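Long-range contacts in polyketide Synthase III (PDB 4B0N), which probably works as a type III polyketide synthase that makes phlorotannin monomers in a brown alga, transferring acyl groups: residues D269-L274 against D312-K317; K305-F310 against N343-S348. All blocks are in the same frame, centred on the assembly; numbering follows the deposited sequence.

Interaction 1: residues D269-L274 against D312-K317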
loop_
_atom_site.group_PDB
_atom_site.type_symbol
_atom_site.label_atom_id
_atom_site.label_comp_id
_atom_site.label_asym_id
_atom_site.label_seq_id
_atom_site.Cartn_x
_atom_site.Cartn_y
_atom_site.Cartn_z
ATOM N N ASP A 269 -18.596 12.372 0.095
ATOM C CA ASP A 269 -17.869 12.117 1.340
ATOM C C ASP A 269 -17.379 10.676 1.459
ATOM O O ASP A 269 -17.851 9.786 0.749
ATOM C CB ASP A 269 -18.740 12.477 2.554
ATOM C CG ASP A 269 -17.925 12.693 3.830
ATOM O OD1 ASP A 269 -16.785 13.199 3.749
ATOM O OD2 ASP A 269 -18.435 12.361 4.922
ATOM N N ASN A 270 -16.416 10.469 2.353
ATOM C CA ASN A 270 -15.991 9.137 2.767
ATOM C C ASN A 270 -16.037 9.002 4.288
ATOM O O ASN A 270 -15.803 9.972 5.014
ATOM C CB ASN A 270 -14.594 8.799 2.223
ATOM C CG ASN A 270 -13.580 9.902 2.475
ATOM O OD1 ASN A 270 -13.134 10.116 3.604
ATOM N ND2 ASN A 270 -13.197 10.600 1.412
ATOM N N HIS A 271 -16.350 7.799 4.760
ATOM C CA HIS A 271 -16.456 7.538 6.190
ATOM C C HIS A 271 -15.857 6.211 6.540
ATOM O O HIS A 271 -15.926 5.262 5.756
ATOM C CB HIS A 271 -17.913 7.611 6.636
ATOM C CG HIS A 271 -18.097 7.678 8.136
ATOM N ND1 HIS A 271 -17.608 8.686 8.883
ATOM C CD2 HIS A 271 -18.758 6.821 9.015
ATOM C CE1 HIS A 271 -17.927 8.481 10.174
ATOM N NE2 HIS A 271 -18.632 7.340 10.254
ATOM N N ALA A 272 -15.250 6.145 7.721
ATOM C CA ALA A 272 -14.661 4.917 8.239
ATOM C C ALA A 272 -15.070 4.700 9.693
ATOM O O ALA A 272 -15.520 5.631 10.361
ATOM C CB ALA A 272 -13.147 4.965 8.111
ATOM N N TRP A 273 -14.935 3.464 10.168
ATOM C CA TRP A 273 -15.154 3.137 11.575
ATOM C C TRP A 273 -14.623 1.779 11.926
ATOM O O TRP A 273 -15.026 0.777 11.337
ATOM C CB TRP A 273 -16.628 3.230 11.953
ATOM C CG TRP A 273 -16.835 3.190 13.445
ATOM C CD1 TRP A 273 -17.248 2.108 14.219
ATOM C CD2 TRP A 273 -16.612 4.281 14.404
ATOM N NE1 TRP A 273 -17.306 2.449 15.548
ATOM C CE2 TRP A 273 -16.937 3.736 15.729
ATOM C CE3 TRP A 273 -16.197 5.608 14.302
ATOM C CZ2 TRP A 273 -16.846 4.503 16.883
ATOM C CZ3 TRP A 273 -16.108 6.371 15.472
ATOM C CH2 TRP A 273 -16.427 5.830 16.730
ATOM N N LEU A 274 -13.713 1.743 12.897
ATOM C CA LEU A 274 -13.179 0.493 13.430
ATOM C C LEU A 274 -14.061 0.003 14.583
ATOM O O LEU A 274 -14.344 0.748 15.526
ATOM C CB LEU A 274 -11.739 0.691 13.913
ATOM C CG LEU A 274 -10.697 -0.419 13.719
ATOM C CD1 LEU A 274 -9.366 0.029 14.294
ATOM C CD2 LEU A 274 -11.107 -1.744 14.347
ATOM N N ASP A 312 -25.662 5.010 9.876
ATOM C CA ASP A 312 -26.371 6.122 10.509
ATOM C C ASP A 312 -25.406 7.239 10.900
ATOM O O ASP A 312 -25.794 8.405 10.964
ATOM C CB ASP A 312 -27.164 5.652 11.731
ATOM C CG ASP A 312 -28.417 4.872 11.358
ATOM O OD1 ASP A 312 -29.067 5.213 10.342
ATOM O OD2 ASP A 312 -28.764 3.923 12.098
ATOM N N GLY A 313 -24.152 6.873 11.161
ATOM C CA GLY A 313 -23.091 7.849 11.382
ATOM C C GLY A 313 -22.816 8.657 10.124
ATOM O O GLY A 313 -22.822 9.890 10.158
ATOM N N PHE A 314 -22.593 7.946 9.016
ATOM C CA PHE A 314 -22.304 8.540 7.708
ATOM C C PHE A 314 -23.352 9.578 7.301
ATOM O O PHE A 314 -23.014 10.682 6.865
ATOM C CB PHE A 314 -22.255 7.436 6.642
ATOM C CG PHE A 314 -21.308 7.711 5.495
ATOM C CD1 PHE A 314 -20.923 9.009 5.160
ATOM C CD2 PHE A 314 -20.820 6.656 4.729
ATOM C CE1 PHE A 314 -20.058 9.244 4.104
ATOM C CE2 PHE A 314 -19.956 6.885 3.670
ATOM C CZ PHE A 314 -19.575 8.181 3.357
ATOM N N LEU A 315 -24.622 9.210 7.458
ATOM C CA LEU A 315 -25.738 10.004 6.951
ATOM C C LEU A 315 -26.110 11.193 7.833
ATOM O O LEU A 315 -26.636 12.189 7.332
ATOM C CB LEU A 315 -26.963 9.112 6.713
ATOM C CG LEU A 315 -26.903 8.069 5.592
ATOM C CD1 LEU A 315 -28.038 7.066 5.737
ATOM C CD2 LEU A 315 -26.939 8.725 4.220
ATOM N N LYS A 316 -25.838 11.098 9.133
ATOM C CA LYS A 316 -26.118 12.200 10.059
ATOM C C LYS A 316 -25.172 13.385 9.862
ATOM O O LYS A 316 -25.514 14.519 10.198
ATOM C CB LYS A 316 -26.101 11.722 11.517
ATOM C CG LYS A 316 -27.408 11.080 11.966
ATOM C CD LYS A 316 -27.288 10.437 13.341
ATOM C CE LYS A 316 -28.518 9.596 13.664
ATOM N NZ LYS A 316 -28.420 8.910 14.983
ATOM N N LYS A 317 -23.991 13.115 9.309
ATOM C CA LYS A 317 -23.023 14.157 8.957
ATOM C C LYS A 317 -23.551 15.052 7.833
ATOM O O LYS A 317 -23.110 16.194 7.673
ATOM C CB LYS A 317 -21.692 13.528 8.533
ATOM C CG LYS A 317 -20.875 12.932 9.672
ATOM C CD LYS A 317 -19.787 11.998 9.161
ATOM C CE LYS A 317 -18.664 12.750 8.459
ATOM N NZ LYS A 317 -17.780 11.834 7.685
#

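Interaction 2: residues K305-F310 against N343-S348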
loop_
_atom_site.group_PDB
_atom_site.type_symbol
_atom_site.label_atom_id
_atom_site.label_comp_id
_atom_site.label_asym_id
_atom_site.label_seq_id
_atom_site.Cartn_x
_atom_site.Cartn_y
_atom_site.Cartn_z
ATOM N N LYS A 305 -24.287 -6.235 14.087
ATOM C CA LYS A 305 -24.188 -5.566 15.379
ATOM C C LYS A 305 -23.676 -4.132 15.257
ATOM O O LYS A 305 -23.973 -3.294 16.110
ATOM C CB LYS A 305 -23.288 -6.366 16.326
ATOM C CG LYS A 305 -23.404 -5.973 17.791
ATOM C CD LYS A 305 -22.713 -6.980 18.698
ATOM C CE LYS A 305 -22.995 -6.692 20.166
ATOM N NZ LYS A 305 -22.312 -5.459 20.647
ATOM N N ASN A 306 -22.925 -3.849 14.192
ATOM C CA ASN A 306 -22.245 -2.557 14.055
ATOM C C ASN A 306 -22.556 -1.738 12.798
ATOM O O ASN A 306 -22.239 -0.545 12.751
ATOM C CB ASN A 306 -20.730 -2.745 14.176
ATOM C CG ASN A 306 -20.294 -3.079 15.587
ATOM O OD1 ASN A 306 -20.578 -2.340 16.528
ATOM N ND2 ASN A 306 -19.586 -4.191 15.738
ATOM N N ILE A 307 -23.167 -2.368 11.795
ATOM C CA ILE A 307 -23.419 -1.715 10.499
ATOM C C ILE A 307 -24.380 -0.523 10.596
ATOM O O ILE A 307 -24.287 0.416 9.799
ATOM C CB ILE A 307 -23.861 -2.726 9.396
ATOM C CG1 ILE A 307 -23.779 -2.102 7.996
ATOM C CG2 ILE A 307 -25.255 -3.288 9.664
ATOM C CD1 ILE A 307 -22.380 -1.718 7.558
ATOM N N ALA A 308 -25.281 -0.562 11.578
ATOM C CA ALA A 308 -26.187 0.554 11.842
ATOM C C ALA A 308 -25.410 1.798 12.264
ATOM O O ALA A 308 -25.591 2.868 11.684
ATOM C CB ALA A 308 -27.222 0.177 12.897
ATOM N N PHE A 309 -24.529 1.640 13.255
ATOM C CA PHE A 309 -23.739 2.749 13.797
ATOM C C PHE A 309 -22.862 3.426 12.743
ATOM O O PHE A 309 -22.658 4.640 12.791
ATOM C CB PHE A 309 -22.881 2.279 14.980
ATOM C CG PHE A 309 -22.195 3.398 15.718
ATOM C CD1 PHE A 309 -22.879 4.143 16.677
ATOM C CD2 PHE A 309 -20.862 3.712 15.454
ATOM C CE1 PHE A 309 -22.252 5.178 17.356
ATOM C CE2 PHE A 309 -20.230 4.747 16.130
ATOM C CZ PHE A 309 -20.925 5.480 17.083
ATOM N N PHE A 310 -22.355 2.636 11.800
ATOM C CA PHE A 310 -21.533 3.149 10.705
ATOM C C PHE A 310 -22.351 3.937 9.679
ATOM O O PHE A 310 -21.978 5.054 9.307
ATOM C CB PHE A 310 -20.767 2.004 10.025
ATOM C CG PHE A 310 -20.173 2.371 8.690
ATOM C CD1 PHE A 310 -19.053 3.198 8.608
ATOM C CD2 PHE A 310 -20.727 1.883 7.509
ATOM C CE1 PHE A 310 -18.506 3.534 7.378
ATOM C CE2 PHE A 310 -20.183 2.216 6.277
ATOM C CZ PHE A 310 -19.072 3.042 6.211
ATOM N N ASN A 343 -30.106 -7.310 7.399
ATOM C CA ASN A 343 -30.740 -7.400 8.709
ATOM C C ASN A 343 -30.484 -6.172 9.576
ATOM O O ASN A 343 -31.415 -5.621 10.167
ATOM C CB ASN A 343 -30.290 -8.669 9.440
ATOM C CG ASN A 343 -30.922 -9.926 8.873
ATOM O OD1 ASN A 343 -32.032 -9.897 8.341
ATOM N ND2 ASN A 343 -30.216 -11.044 8.993
ATOM N N GLY A 344 -29.224 -5.747 9.635
ATOM C CA GLY A 344 -28.816 -4.604 10.449
ATOM C C GLY A 344 -29.297 -3.260 9.933
ATOM O O GLY A 344 -29.420 -2.308 10.705
ATOM N N LEU A 345 -29.565 -3.182 8.631
ATOM C CA LEU A 345 -30.020 -1.937 8.003
ATOM C C LEU A 345 -31.484 -1.986 7.573
ATOM O O LEU A 345 -32.047 -0.970 7.155
ATOM C CB LEU A 345 -29.140 -1.576 6.802
ATOM C CG LEU A 345 -27.664 -1.244 7.034
ATOM C CD1 LEU A 345 -26.965 -1.054 5.697
ATOM C CD2 LEU A 345 -27.503 -0.009 7.910
ATOM N N GLY A 346 -32.091 -3.166 7.681
ATOM C CA GLY A 346 -33.472 -3.372 7.259
ATOM C C GLY A 346 -33.641 -3.148 5.769
ATOM O O GLY A 346 -34.614 -2.529 5.334
ATOM N N LEU A 347 -32.683 -3.649 4.990
ATOM C CA LEU A 347 -32.702 -3.500 3.536
ATOM C C LEU A 347 -33.445 -4.641 2.856
ATOM O O LEU A 347 -33.333 -5.802 3.260
ATOM C CB LEU A 347 -31.280 -3.414 2.974
ATOM C CG LEU A 347 -30.393 -2.222 3.339
ATOM C CD1 LEU A 347 -29.011 -2.412 2.737
ATOM C CD2 LEU A 347 -31.002 -0.903 2.885
ATOM N N SER A 348 -34.195 -4.296 1.815
ATOM C CA SER A 348 -34.932 -5.277 1.032
ATOM C C SER A 348 -33.991 -6.072 0.138
ATOM O O SER A 348 -32.887 -5.620 -0.175
ATOM C CB SER A 348 -36.003 -4.588 0.185
ATOM O OG SER A 348 -35.418 -3.691 -0.743
#

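Interaction 1: residues D269-L274 against D312-K317
His271 and Phe314 carry this contact between strand 269-274 and the C-terminal part of helix 299-316. The two side chains run past one another in opposing senses, and it is the beta carbon of the histidine, not its ring, that sits over the phenyl face. His271 CB lies 3.4 Å from the centroid of the Phe314 ring and only 3° off its normal, a well-centred CH-pi contact. The imidazole, with CG anti to the backbone N (chi1 -166°), continues back toward the helix, where Phe314 CA lies over one of its faces. The two ring planes meet obliquely, at 38°. At the far end of the phenyl group the strand backbone closes in at the rim, with Asp269 O 3.5 Å from Phe314 CZ.

Polar contacts border this packing. Lys317 bends its chain at chi3, and its side chain crosses that of Asp269 at about a right angle. Lys317 NZ forms a salt bridge of 2.9 Å with the syn lone pair of Asp269 OD2, and a weak hydrogen bond of 3.4 Å with His271 ND1. His318 NE2 also bonds to Asp269 OD2, so this oxygen has two partners, which probably favour the charged carboxylate.

Within the sheet, backbone bonds join Asp269 to Leu410 and His271 to Gly408 of strand 405-413; Phe314 also touches Leu410, and Met396 of strand 394-401. A helix running roughly antiparallel to the outermost strand, within this chain, of a mixed sheet is the alpha/beta layering of the thiolase fold, here in its C-terminal half.

Interaction 2: residues K305-F310 against N343-S348
Ile307 and Ala308 of helix 299-316 meet Gly344 and Leu345 at the C-terminal end of helix 335-345, a helix-helix contact within the helical layer of the C-terminal thiolase-fold half. Apolar packing supplies the main side-chain contact. The side chains of Ile307 and Leu345 cross at about a right angle, with Ile307 CG1 4.1 Å from Leu345 CD1. The Leu345 branch point, CG, lies against both Ile307 CG1 and CG2. Phe398 of strand 394-401 touches both residues, and Trp328 also packs on Leu345, which joins the contact to the sheet.

The second kind of contact sets side chains against backbone. Ile307 CG2 rests 3.9 Å from Gly344 CA, where the glycine has no side chain, and the CA atoms of Ala308 and Gly344 are 6.0 Å apart. Ala308 CB faces the carbonyl oxygen of Gly344. No hydrogen bond spans the segments.

Leu345 stands in the last turn of its helix. Its CG is anti to its own carbonyl carbon (chi1 -64°), and beyond it the CD2 methyl lies 3.8 Å from Ile307 O.

How the interactions relate
Both interactions use helix 299-316 at different levels: 312-317 meets strand 269-274, whereas 305-310 faces helix 335-345. Interaction 1 is a surface contact, mixing a CH-pi contact with a salt bridge near the dimer interface, where Ser183 of the second subunit packs on His271. Interaction 2 is partly buried and apolar, sets Ile307 and Ala308 against the backbone of Gly344, and touches no other chain. Their centres lie 13 Å apart and they meet directly: Trp273 CE2 is 3.5 Å from Phe309 CE2, and Phe310 packs against strand 269-274. Strand 394-401 touches both, through Met396 at Phe314 and Phe398 at Ile307 and Leu345.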